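Local coordinates for exopolyphosphatase (Aquifex aeolicus, PDB 1T6C), which probably hydrolyses phosphoanhydride bonds, as expected of a Ppx/GppA family phosphatase with an actin-like fold, and binds calcium, at residues V238-Y241 with G242-K245; I278-F281 with L282-E286; V306-V309 with L310-N313. All blocks are in the same frame, centred on the assembly; numbering follows the deposited sequence.

How the contacts relate
Contact 1 and contact 2 belong together: strand 238-240 with the start of helix 241-251, and the middle of helix 274-288. They touch, with Leu-282 CD1 3.3 Å from Tyr-241 CE1, and Ile-244 meets Ile-278. Contact 3 stands apart on helix 300-313, its centre about 33 Å from that of contact 2, beside the other sheet. Contact 2 is buried; contacts 1 and 3 are partly buried. Their chemistry follows their place. Contact 1 caps a helix with side chains that bond to backbone N-H groups. Contact 2 folds a buried hydroxyl back on its own helix. Contact 3 is more open and pairs opposite charges through a weak bond, and a water links the lysine to a serine.

Contact 1: V238-Y241 with G242-K245; sequences VLTY and GQIK
Gln-243 reaches back over Thr-240 and closes a capping box at the start of helix 241-251. Gln-243 CB lies 3.5 Å from Thr-240 OG1, Gln-243 CG passes the same oxygen at 3.4 Å, and Gln-243 CD is 3.7 Å from it. CG is turned away from the residue's own carbonyl carbon (chi1 -78°), and the extended chain then crosses the side chains of Leu-239 and Thr-240 at about a right angle. At the tip, Gln-243 OE1 accepts from Thr-240 N at 2.9 Å. This N-H lies in the carbonyl plane, on a lone pair. Gln-243 OE1 also rests 3.3 Å from Leu-239 CA. The other amide atom, NE2, bonds to Glu-223. In return, Thr-240 OG1 accepts from Gln-243 N at 3.0 Å. The threonine hydroxyl sits between its own N and carbonyl carbon (chi1 65°), where it faces the first turn. Each residue therefore satisfies the other's backbone N-H. Behind the box, Ile-244 N bonds to Thr-240 O, and Ile-244 CG1 packs against Leu-239 CB at 4.0 Å. The box joins edge strand 238-240 to the helix that follows. Strand 292-296 pairs with this strand. Helix 214-223 covers Leu-239 and Ile-244, while helix 274-288 meets Tyr-241, Ile-244 and Lys-245.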
ATOM      1  N   VAL A 238     -14.567   6.936   8.556  1.00 13.87           N
ATOM      2  CA  VAL A 238     -15.303   5.683   8.378  1.00 14.34           C
ATOM      3  C   VAL A 238     -15.962   5.618   7.011  1.00 14.78           C
ATOM      4  O   VAL A 238     -16.497   6.627   6.511  1.00 14.69           O
ATOM      5  CB  VAL A 238     -16.369   5.545   9.458  1.00 15.46           C
ATOM      6  CG1 VAL A 238     -17.243   4.337   9.206  1.00 15.53           C
ATOM      7  CG2 VAL A 238     -15.694   5.496  10.800  1.00 17.26           C
ATOM      8  N   LEU A 239     -15.944   4.426   6.405  1.00 13.55           N
ATOM      9  CA  LEU A 239     -16.750   4.150   5.225  1.00 13.51           C
ATOM     10  C   LEU A 239     -17.615   2.934   5.502  1.00 12.89           C
ATOM     11  O   LEU A 239     -17.109   1.878   5.909  1.00 12.92           O
ATOM     12  CB  LEU A 239     -15.861   3.874   4.012  1.00 13.55           C
ATOM     13  CG  LEU A 239     -15.127   5.099   3.444  1.00 12.69           C
ATOM     14  CD1 LEU A 239     -14.125   4.662   2.366  1.00 11.89           C
ATOM     15  CD2 LEU A 239     -16.056   6.105   2.892  1.00 13.54           C
ATOM     16  N   THR A 240     -18.917   3.078   5.263  1.00 14.24           N
ATOM     17  CA  THR A 240     -19.830   1.973   5.489  1.00 14.07           C
ATOM     18  C   THR A 240     -19.932   1.130   4.253  1.00 13.80           C
ATOM     19  O   THR A 240     -19.628   1.591   3.165  1.00 13.59           O
ATOM     20  CB  THR A 240     -21.252   2.470   5.868  1.00 14.61           C
ATOM     21  OG1 THR A 240     -21.813   3.174   4.772  1.00 15.19           O
ATOM     22  CG2 THR A 240     -21.210   3.473   6.967  1.00 15.49           C
ATOM     23  N   TYR A 241     -20.464  -0.075   4.401  1.00 12.69           N
ATOM     24  CA  TYR A 241     -20.788  -0.932   3.268  1.00 13.72           C
ATOM     25  C   TYR A 241     -21.653  -0.126   2.282  1.00 13.36           C
ATOM     26  O   TYR A 241     -21.402  -0.123   1.080  1.00 12.83           O
ATOM     27  CB  TYR A 241     -21.516  -2.203   3.738  1.00 13.36           C
ATOM     28  CG  TYR A 241     -21.881  -3.080   2.569  1.00 14.23           C
ATOM     29  CD1 TYR A 241     -21.014  -4.054   2.118  1.00 14.15           C
ATOM     30  CD2 TYR A 241     -23.090  -2.893   1.875  1.00 12.93           C
ATOM     31  CE1 TYR A 241     -21.351  -4.856   0.991  1.00 16.57           C
ATOM     32  CE2 TYR A 241     -23.423  -3.679   0.784  1.00 15.67           C
ATOM     33  CZ  TYR A 241     -22.546  -4.650   0.342  1.00 17.63           C
ATOM     34  OH  TYR A 241     -22.897  -5.396  -0.756  1.00 21.26           O
ATOM     35  N   GLY A 242     -22.722   0.511   2.787  1.00 12.98           N
ATOM     36  CA  GLY A 242     -23.596   1.301   1.930  1.00 13.45           C
ATOM     37  C   GLY A 242     -22.904   2.387   1.121  1.00 13.14           C
ATOM     38  O   GLY A 242     -23.226   2.590  -0.045  1.00 13.33           O
ATOM     39  N   GLN A 243     -21.964   3.090   1.748  1.00 13.03           N
ATOM     40  CA  GLN A 243     -21.215   4.153   1.071  1.00 13.35           C
ATOM     41  C   GLN A 243     -20.323   3.556  -0.034  1.00 13.07           C
ATOM     42  O   GLN A 243     -20.275   4.075  -1.169  1.00 14.15           O
ATOM     43  CB  GLN A 243     -20.357   4.923   2.055  1.00 13.25           C
ATOM     44  CG  GLN A 243     -21.141   5.949   2.902  1.00 15.61           C
ATOM     45  CD  GLN A 243     -20.321   6.512   4.086  1.00 17.86           C
ATOM     46  OE1 GLN A 243     -19.613   5.797   4.745  1.00 18.35           O
ATOM     47  NE2 GLN A 243     -20.409   7.822   4.320  1.00 21.96           N
ATOM     48  N   ILE A 244     -19.667   2.444   0.289  1.00 12.75           N
ATOM     49  CA  ILE A 244     -18.769   1.798  -0.667  1.00 12.35           C
ATOM     50  C   ILE A 244     -19.593   1.222  -1.807  1.00 11.96           C
ATOM     51  O   ILE A 244     -19.212   1.322  -2.959  1.00 12.56           O
ATOM     52  CB  ILE A 244     -17.890   0.748   0.030  1.00 12.08           C
ATOM     53  CG1 ILE A 244     -16.989   1.417   1.079  1.00 11.98           C
ATOM     54  CG2 ILE A 244     -17.016   0.002  -0.992  1.00 12.06           C
ATOM     55  CD1 ILE A 244     -16.183   0.453   1.887  1.00 13.89           C
ATOM     56  N   LYS A 245     -20.739   0.617  -1.510  1.00 11.62           N
ATOM     57  CA  LYS A 245     -21.612   0.071  -2.562  1.00 12.41           C
ATOM     58  C   LYS A 245     -22.047   1.161  -3.543  1.00 12.51           C
ATOM     59  O   LYS A 245     -22.018   0.976  -4.768  1.00 11.95           O
ATOM     60  CB  LYS A 245     -22.856  -0.618  -1.967  1.00 13.11           C
ATOM     61  CG  LYS A 245     -23.698  -1.315  -3.027  1.00 17.59           C
ATOM     62  CD  LYS A 245     -25.017  -1.843  -2.527  1.00 22.26           C
ATOM     63  CE  LYS A 245     -25.854  -2.418  -3.673  1.00 24.50           C
ATOM     64  NZ  LYS A 245     -26.365  -1.374  -4.607  1.00 26.80           N
TER

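Contact 2: I278-F281 with L282-E286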
ATOM      1  N   ILE A 278     -12.395  -1.041  -5.513  1.00  8.94           N
ATOM      2  CA  ILE A 278     -13.574  -0.781  -4.685  1.00  9.22           C
ATOM      3  C   ILE A 278     -14.273  -2.100  -4.393  1.00  8.68           C
ATOM      4  O   ILE A 278     -14.707  -2.334  -3.264  1.00  9.49           O
ATOM      5  CB  ILE A 278     -14.521   0.195  -5.375  1.00  9.77           C
ATOM      6  CG1 ILE A 278     -13.878   1.563  -5.527  1.00 11.02           C
ATOM      7  CG2 ILE A 278     -15.792   0.360  -4.549  1.00 10.52           C
ATOM      8  CD1 ILE A 278     -14.646   2.458  -6.490  1.00 12.30           C
ATOM      9  N   GLY A 279     -14.358  -2.989  -5.366  1.00  8.59           N
ATOM     10  CA  GLY A 279     -15.010  -4.285  -5.196  1.00  9.06           C
ATOM     11  C   GLY A 279     -14.374  -5.174  -4.147  1.00  8.86           C
ATOM     12  O   GLY A 279     -15.090  -5.872  -3.397  1.00 10.29           O
ATOM     13  N   ILE A 280     -13.043  -5.133  -4.047  1.00  9.32           N
ATOM     14  CA  ILE A 280     -12.349  -5.897  -3.042  1.00  8.50           C
ATOM     15  C   ILE A 280     -12.829  -5.464  -1.668  1.00  9.06           C
ATOM     16  O   ILE A 280     -13.108  -6.298  -0.819  1.00 10.02           O
ATOM     17  CB  ILE A 280     -10.795  -5.729  -3.139  1.00  9.17           C
ATOM     18  CG1 ILE A 280     -10.266  -6.437  -4.376  1.00  9.48           C
ATOM     19  CG2 ILE A 280     -10.132  -6.252  -1.830  1.00 10.76           C
ATOM     20  CD1 ILE A 280      -8.791  -6.150  -4.625  1.00 10.40           C
ATOM     21  N   PHE A 281     -12.903  -4.170  -1.431  1.00  9.38           N
ATOM     22  CA  PHE A 281     -13.333  -3.688  -0.104  1.00  9.67           C
ATOM     23  C   PHE A 281     -14.798  -3.959   0.133  1.00  9.84           C
ATOM     24  O   PHE A 281     -15.173  -4.291   1.263  1.00 10.10           O
ATOM     25  CB  PHE A 281     -13.033  -2.208   0.043  1.00  9.70           C
ATOM     26  CG  PHE A 281     -11.568  -1.936   0.243  1.00  9.03           C
ATOM     27  CD1 PHE A 281     -10.764  -1.569  -0.826  1.00 10.73           C
ATOM     28  CD2 PHE A 281     -10.984  -2.128   1.479  1.00 10.84           C
ATOM     29  CE1 PHE A 281      -9.413  -1.384  -0.635  1.00  9.83           C
ATOM     30  CE2 PHE A 281      -9.618  -1.953   1.655  1.00 10.33           C
ATOM     31  CZ  PHE A 281      -8.856  -1.571   0.618  1.00  9.64           C
ATOM     32  N   LEU A 282     -15.626  -3.847  -0.897  1.00 10.47           N
ATOM     33  CA  LEU A 282     -17.086  -4.064  -0.739  1.00 10.99           C
ATOM     34  C   LEU A 282     -17.316  -5.532  -0.361  1.00 11.82           C
ATOM     35  O   LEU A 282     -18.005  -5.846   0.634  1.00 12.14           O
ATOM     36  CB  LEU A 282     -17.802  -3.687  -2.044  1.00 11.88           C
ATOM     37  CG  LEU A 282     -19.322  -3.789  -1.988  1.00 13.26           C
ATOM     38  CD1 LEU A 282     -19.875  -2.688  -1.071  1.00 16.62           C
ATOM     39  CD2 LEU A 282     -19.841  -3.688  -3.423  1.00 15.66           C
ATOM     40  N   LYS A 283     -16.747  -6.454  -1.143  1.00 10.85           N
ATOM     41  CA  LYS A 283     -16.872  -7.877  -0.855  1.00 11.09           C
ATOM     42  C   LYS A 283     -16.240  -8.256   0.490  1.00 11.52           C
ATOM     43  O   LYS A 283     -16.748  -9.121   1.196  1.00 12.00           O
ATOM     44  CB  LYS A 283     -16.363  -8.747  -2.032  1.00 12.61           C
ATOM     45  CG  LYS A 283     -16.543 -10.254  -1.857  1.00 15.83           C
ATOM     46  CD  LYS A 283     -17.997 -10.730  -1.729  1.00 20.35           C
ATOM     47  CE  LYS A 283     -18.785 -10.589  -3.020  1.00 21.61           C
ATOM     48  NZ  LYS A 283     -20.129 -11.312  -2.883  1.00 22.47           N
ATOM     49  N   THR A 284     -15.159  -7.589   0.878  1.00 11.00           N
ATOM     50  CA  THR A 284     -14.525  -7.856   2.164  1.00 10.53           C
ATOM     51  C   THR A 284     -15.522  -7.577   3.299  1.00 10.30           C
ATOM     52  O   THR A 284     -15.694  -8.396   4.199  1.00 11.61           O
ATOM     53  CB  THR A 284     -13.271  -6.984   2.342  1.00 11.54           C
ATOM     54  OG1 THR A 284     -12.233  -7.468   1.463  1.00 12.45           O
ATOM     55  CG2 THR A 284     -12.711  -7.101   3.737  1.00 13.55           C
ATOM     56  N   LEU A 285     -16.157  -6.420   3.265  1.00 11.06           N
ATOM     57  CA  LEU A 285     -17.145  -6.086   4.300  1.00 10.53           C
ATOM     58  C   LEU A 285     -18.308  -7.098   4.325  1.00 12.22           C
ATOM     59  O   LEU A 285     -18.728  -7.536   5.409  1.00 13.05           O
ATOM     60  CB  LEU A 285     -17.676  -4.671   4.135  1.00 11.31           C
ATOM     61  CG  LEU A 285     -16.674  -3.580   4.506  1.00 11.79           C
ATOM     62  CD1 LEU A 285     -17.324  -2.224   4.354  1.00 14.68           C
ATOM     63  CD2 LEU A 285     -16.144  -3.733   5.904  1.00 14.22           C
ATOM     64  N   GLU A 286     -18.785  -7.494   3.157  1.00 12.62           N
ATOM     65  CA  GLU A 286     -19.872  -8.494   3.085  1.00 12.65           C
ATOM     66  C   GLU A 286     -19.443  -9.825   3.713  1.00 13.84           C
ATOM     67  O   GLU A 286     -20.142 -10.427   4.553  1.00 14.30           O
ATOM     68  CB  GLU A 286     -20.314  -8.685   1.631  1.00 12.82           C
ATOM     69  CG  GLU A 286     -21.455  -9.678   1.476  1.00 16.10           C
ATOM     70  CD  GLU A 286     -21.840 -10.009   0.051  1.00 21.50           C
ATOM     71  OE1 GLU A 286     -21.287  -9.451  -0.898  1.00 21.46           O
ATOM     72  OE2 GLU A 286     -22.736 -10.866  -0.107  1.00 27.50           O
TER
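The middle of helix 274-288, a helix of the actin-like fold, buried at this contact, carries a threonine folded back on the preceding turn. Thr-284 OG1 donates to Ile-280 O at 2.7 Å. Thr-284 N also bonds to Ile-280 O, at 3.0 Å. The two donors come from opposite faces of the carbonyl plane, so one oxygen is gripped twice by one residue. The hydroxyl lies beside its own backbone N (chi1 -72°), which brings it to the carbonyl one turn back, tilted from its plane. Thr-284 CB follows at 3.2 Å from Ile-280 O. The hydroxyl is also bonded to Tyr-152 OH, which ties this buried polar group to strand 149-156. A valine in its place would probably leave Tyr-152 without this partner and Ile-280 O with the backbone donor alone. Lys-283 CB passes Gly-279 O at 3.4 Å. The lysine chain bends at chi2 and chi3, and Lys-283 NZ forms a salt bridge with Glu-286 OE1 at 3.0 Å, met from above the carboxylate plane. A second salt bridge goes to Glu-196. Helix 185-199 covers Lys-283 and Thr-284. Phe-281 packs on strand 139-146 and helix 214-223, and the Phe-281 side chain is about 9 Å from the bound calcium ion. Ile-278 and Leu-282 touch helix 241-251, and Ile-278 also helix 214-223.

Contact 3: V306-V309 with L310-N313; sequences VSEV and LKEN
A water joins Lys-311 to Ser-307, two residues four apart: it accepts from Lys-311 NZ at 3.1 Å and is hydrogen-bonded to Ser-307 OG at 2.8 Å. Lys-311 also reaches back one turn to Glu-308 and forms a salt bridge, Lys-311 NZ to Glu-308 OE2, at 3.4 Å. The bond is weak. The carboxylate has a stronger partner in Arg-84, which pairs with its OE1 and also with Glu-312. The glutamate chain bends at chi2 (-51°), and this brings its end round to the lysine. The stem of the lysine lies along the same turn: Lys-311 CG is 3.4 Å from Ser-307 O and Lys-311 CE is 3.7 Å from Ser-307 OG. These are i to i+3 and i to i+4 pairings on the last turns of helix 300-313, near the end of the chain. The backbone runs on in the usual helical pattern, with Leu-310 N bonded to Val-306 O. Val-306 and Leu-310 lie side by side and point the same way, Val-306 CG1 to Leu-310 CD1 at 4.1 Å. Val-309 and Asn-313 run alongside each other too, with Val-309 CG1 3.7 Å from Asn-313 OD1. Val-306 and Ser-307 pack on helix 119-133, and Val-309 touches Leu-36 of strand 35-45.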
ATOM      1  N   VAL A 306       7.627   3.187  12.307  1.00 11.64           N
ATOM      2  CA  VAL A 306       7.130   2.760  13.604  1.00 12.36           C
ATOM      3  C   VAL A 306       8.007   1.625  14.141  1.00 13.36           C
ATOM      4  O   VAL A 306       8.368   1.608  15.318  1.00 14.51           O
ATOM      5  CB  VAL A 306       5.644   2.329  13.544  1.00 12.30           C
ATOM      6  CG1 VAL A 306       5.230   1.722  14.869  1.00 12.80           C
ATOM      7  CG2 VAL A 306       4.749   3.524  13.207  1.00 12.16           C
ATOM      8  N   SER A 307       8.357   0.683  13.283  1.00 13.60           N
ATOM      9  CA  SER A 307       9.179  -0.451  13.674  1.00 14.55           C
ATOM     10  C   SER A 307      10.523   0.022  14.218  1.00 15.73           C
ATOM     11  O   SER A 307      11.008  -0.516  15.221  1.00 15.54           O
ATOM     12  CB  SER A 307       9.372  -1.381  12.486  1.00 14.24           C
ATOM     13  OG  SER A 307      10.253  -2.438  12.800  1.00 18.72           O
ATOM     14  N   GLU A 308      11.097   1.046  13.594  1.00 15.58           N
ATOM     15  CA  GLU A 308      12.392   1.546  14.024  1.00 17.46           C
ATOM     16  C   GLU A 308      12.287   2.174  15.395  1.00 18.83           C
ATOM     17  O   GLU A 308      13.192   2.001  16.214  1.00 19.94           O
ATOM     18  CB  GLU A 308      13.002   2.521  13.000  1.00 17.76           C
ATOM     19  CG  GLU A 308      13.593   1.837  11.771  1.00 20.04           C
ATOM     20  CD  GLU A 308      14.579   0.686  12.066  1.00 22.15           C
ATOM     21  OE1 GLU A 308      15.528   0.871  12.868  1.00 22.26           O
ATOM     22  OE2 GLU A 308      14.413  -0.413  11.488  1.00 24.52           O
ATOM     23  N   VAL A 309      11.186   2.854  15.671  1.00 19.34           N
ATOM     24  CA  VAL A 309      10.938   3.452  16.982  1.00 22.03           C
ATOM     25  C   VAL A 309      10.756   2.377  18.052  1.00 22.35           C
ATOM     26  O   VAL A 309      11.352   2.472  19.140  1.00 22.83           O
ATOM     27  CB  VAL A 309       9.714   4.362  16.971  1.00 21.97           C
ATOM     28  CG1 VAL A 309       9.366   4.856  18.401  1.00 24.77           C
ATOM     29  CG2 VAL A 309       9.934   5.546  16.003  1.00 22.75           C
ATOM     30  N   LEU A 310       9.959   1.355  17.760  1.00 21.77           N
ATOM     31  CA  LEU A 310       9.835   0.226  18.686  1.00 22.61           C
ATOM     32  C   LEU A 310      11.189  -0.438  18.965  1.00 23.62           C
ATOM     33  O   LEU A 310      11.456  -0.810  20.095  1.00 24.11           O
ATOM     34  CB  LEU A 310       8.812  -0.815  18.194  1.00 21.82           C
ATOM     35  CG  LEU A 310       7.366  -0.331  18.029  1.00 22.57           C
ATOM     36  CD1 LEU A 310       6.535  -1.367  17.277  1.00 23.92           C
ATOM     37  CD2 LEU A 310       6.695   0.017  19.360  1.00 25.69           C
ATOM     38  N   LYS A 311      12.045  -0.580  17.959  1.00 24.84           N
ATOM     39  CA  LYS A 311      13.356  -1.222  18.138  1.00 26.47           C
ATOM     40  C   LYS A 311      14.245  -0.396  19.070  1.00 28.77           C
ATOM     41  O   LYS A 311      15.019  -0.947  19.864  1.00 28.52           O
ATOM     42  CB  LYS A 311      14.080  -1.385  16.806  1.00 26.61           C
ATOM     43  CG  LYS A 311      13.634  -2.570  16.026  1.00 27.62           C
ATOM     44  CD  LYS A 311      14.353  -2.624  14.705  1.00 29.26           C
ATOM     45  CE  LYS A 311      13.668  -3.565  13.738  1.00 31.88           C
ATOM     46  NZ  LYS A 311      14.504  -3.672  12.489  1.00 33.55           N
ATOM     47  N   GLU A 312      14.139   0.922  18.932  1.00 30.90           N
ATOM     48  CA  GLU A 312      14.933   1.864  19.695  1.00 33.24           C
ATOM     49  C   GLU A 312      14.529   1.753  21.160  1.00 35.59           C
ATOM     50  O   GLU A 312      15.393   1.765  22.039  1.00 36.03           O
ATOM     51  CB  GLU A 312      14.721   3.282  19.146  1.00 33.16           C
ATOM     52  CG  GLU A 312      15.481   4.394  19.859  1.00 33.87           C
ATOM     53  CD  GLU A 312      16.985   4.279  19.731  1.00 33.04           C
ATOM     54  OE1 GLU A 312      17.491   3.539  18.878  1.00 33.33           O
ATOM     55  OE2 GLU A 312      17.682   4.943  20.514  1.00 36.65           O
ATOM     56  N   ASN A 313      13.229   1.583  21.409  1.00 37.74           N
ATOM     57  CA  ASN A 313      12.684   1.547  22.769  1.00 39.97           C
ATOM     58  C   ASN A 313      12.761   0.195  23.470  1.00 41.21           C
ATOM     59  O   ASN A 313      12.535   0.127  24.679  1.00 42.21           O
ATOM     60  CB  ASN A 313      11.227   1.998  22.765  1.00 40.09           C
ATOM     61  CG  ASN A 313      11.061   3.421  22.281  1.00 41.67           C
ATOM     62  OD1 ASN A 313       9.954   3.840  21.911  1.00 43.88           O
ATOM     63  ND2 ASN A 313      12.156   4.178  22.271  1.00 43.41           N
TER
HETATM   64  O   HOH W   1      12.138  -2.575  10.747  1.00 24.44           O